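ABC sugar (Ribose) transporter, periplasmic substrate-binding subunit (Rhodobacter sphaeroides, PDB 3L49) probably binds a sugar in the periplasm as the substrate-binding subunit of an ABC transporter. Local coordinates at residues Gln55-Ile58 and Ala59-Pro62. Numbering follows the deposited sequence.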
ATOM      1  N   GLN A  55     -12.155 -10.411 -17.005  1.00 38.92           N
ATOM      2  CA  GLN A  55     -12.814 -11.137 -18.106  1.00 30.89           C
ATOM      3  C   GLN A  55     -13.759 -10.237 -18.881  1.00 26.97           C
ATOM      4  O   GLN A  55     -13.742 -10.223 -20.113  1.00 30.31           O
ATOM      5  CB  GLN A  55     -13.605 -12.335 -17.581  1.00 25.93           C
ATOM      6  CG  GLN A  55     -12.764 -13.457 -16.994  1.00 38.25           C
ATOM      7  CD  GLN A  55     -13.602 -14.548 -16.349  1.00 35.22           C
ATOM      8  OE1 GLN A  55     -14.743 -14.325 -15.947  1.00 43.78           O
ATOM      9  NE2 GLN A  55     -13.035 -15.737 -16.246  1.00 52.20           N
ATOM     10  N   THR A  56     -14.580  -9.504 -18.133  1.00 22.57           N
ATOM     11  CA  THR A  56     -15.455  -8.453 -18.650  1.00 27.89           C
ATOM     12  C   THR A  56     -14.709  -7.442 -19.516  1.00 34.08           C
ATOM     13  O   THR A  56     -15.105  -7.177 -20.659  1.00 30.38           O
ATOM     14  CB  THR A  56     -16.086  -7.692 -17.481  1.00 31.51           C
ATOM     15  OG1 THR A  56     -16.805  -8.612 -16.655  1.00 32.77           O
ATOM     16  CG2 THR A  56     -17.016  -6.598 -17.979  1.00 32.78           C
ATOM     17  N   LEU A  57     -13.623  -6.899 -18.959  1.00 34.21           N
ATOM     18  CA  LEU A  57     -12.813  -5.885 -19.628  1.00 28.09           C
ATOM     19  C   LEU A  57     -12.187  -6.405 -20.907  1.00 29.52           C
ATOM     20  O   LEU A  57     -12.228  -5.713 -21.927  1.00 31.84           O
ATOM     21  CB  LEU A  57     -11.737  -5.329 -18.692  1.00 29.53           C
ATOM     22  CG  LEU A  57     -12.176  -4.377 -17.574  1.00 36.30           C
ATOM     23  CD1 LEU A  57     -11.004  -4.045 -16.642  1.00 21.92           C
ATOM     24  CD2 LEU A  57     -12.817  -3.099 -18.122  1.00 26.09           C
ATOM     25  N   ILE A  58     -11.633  -7.622 -20.851  1.00 28.30           N
ATOM     26  CA  ILE A  58     -11.066  -8.289 -22.031  1.00 33.74           C
ATOM     27  C   ILE A  58     -12.104  -8.388 -23.149  1.00 32.75           C
ATOM     28  O   ILE A  58     -11.840  -8.008 -24.297  1.00 31.31           O
ATOM     29  CB  ILE A  58     -10.512  -9.705 -21.696  1.00 38.52           C
ATOM     30  CG1 ILE A  58      -9.290  -9.597 -20.780  1.00 36.56           C
ATOM     31  CG2 ILE A  58     -10.153 -10.487 -22.983  1.00 33.96           C
ATOM     32  CD1 ILE A  58      -8.837 -10.915 -20.195  1.00 35.35           C
ATOM     33  N   ALA A  59     -13.292  -8.864 -22.779  1.00 35.41           N
ATOM     34  CA  ALA A  59     -14.411  -9.045 -23.700  1.00 32.32           C
ATOM     35  C   ALA A  59     -15.009  -7.724 -24.188  1.00 34.15           C
ATOM     36  O   ALA A  59     -15.677  -7.699 -25.220  1.00 46.62           O
ATOM     37  CB  ALA A  59     -15.487  -9.914 -23.048  1.00 31.52           C
ATOM     38  N   GLN A  60     -14.776  -6.635 -23.452  1.00 36.95           N
ATOM     39  CA  GLN A  60     -15.254  -5.307 -23.860  1.00 31.97           C
ATOM     40  C   GLN A  60     -14.280  -4.559 -24.765  1.00 35.80           C
ATOM     41  O   GLN A  60     -14.630  -3.512 -25.319  1.00 34.72           O
ATOM     42  CB  GLN A  60     -15.601  -4.451 -22.649  1.00 31.43           C
ATOM     43  CG  GLN A  60     -16.982  -4.734 -22.085  1.00 39.34           C
ATOM     44  CD  GLN A  60     -17.233  -4.059 -20.752  1.00 54.21           C
ATOM     45  OE1 GLN A  60     -18.365  -3.698 -20.437  1.00 64.53           O
ATOM     46  NE2 GLN A  60     -16.179  -3.884 -19.963  1.00 67.47           N
ATOM     47  N   LYS A  61     -13.071  -5.111 -24.909  1.00 39.07           N
ATOM     48  CA  LYS A  61     -12.011  -4.568 -25.772  1.00 37.47           C
ATOM     49  C   LYS A  61     -11.769  -3.053 -25.613  1.00 46.29           C
ATOM     50  O   LYS A  61     -12.097  -2.270 -26.519  1.00 46.36           O
ATOM     51  CB  LYS A  61     -12.280  -4.915 -27.243  1.00 38.94           C
ATOM     52  CG  LYS A  61     -12.251  -6.395 -27.557  1.00 51.13           C
ATOM     53  CD  LYS A  61     -12.875  -6.666 -28.921  1.00 56.96           C
ATOM     54  CE  LYS A  61     -12.857  -8.148 -29.252  1.00 50.54           C
ATOM     55  NZ  LYS A  61     -13.651  -8.942 -28.271  1.00 39.24           N
ATOM     56  N   PRO A  62     -11.195  -2.629 -24.465  1.00 45.34           N
ATOM     57  CA  PRO A  62     -10.908  -1.210 -24.338  1.00 39.27           C
ATOM     58  C   PRO A  62      -9.573  -0.879 -25.006  1.00 34.16           C
ATOM     59  O   PRO A  62      -8.832  -1.788 -25.412  1.00 30.88           O
ATOM     60  CB  PRO A  62     -10.833  -0.994 -22.816  1.00 43.86           C
ATOM     61  CG  PRO A  62     -10.865  -2.369 -22.180  1.00 38.70           C
ATOM     62  CD  PRO A  62     -10.751  -3.375 -23.274  1.00 48.32           C
TER
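Across the last turn of helix 47-60 the backbone of Gln-55 to Ile-58 meets that of Ala-59 to Lys-61, with one regular helical bond from Ala-59 N to Gln-55 O (3.0 Å, N-H...O angle 161°) before the bonding tightens to i+3. Gln-60 N divides its hydrogen between Thr-56 O at 2.9 Å and Leu-57 O at 3.1 Å, both bonds weak because they are strongly bent. Lys-61 N then bonds three residues back, to Ile-58 O at 3.2 Å, approaching from above the carbonyl plane.

The side chains of Thr-56 and Gln-60 run alongside each other, one turn apart. Chi1 of -58° sets OG1 of Thr-56 beside its backbone N and CG2 anti to that N, where the methyl lies 3.5 Å from NE2 of Gln-60, while OG1 bonds to Ser-52 O, further back in the helix. NE2 also passes 3.9 Å from CD2 of Leu-57, which packs with Gln-60 on Ile-39 of strand 37-42. At the end of the turn, CD of Pro-62 comes 3.1 Å from Leu-57 O; proline has no N-H to offer this carbonyl. On another side, Ile-58 packs against helix 72-84.

This is a helix C-terminus that tightens into a 3-10-like last turn: the chain leaves the helix at Lys-61, with positive phi (48°), and Pro-62 follows toward strand 64-68 in a lobe of the periplasmic binding protein fold.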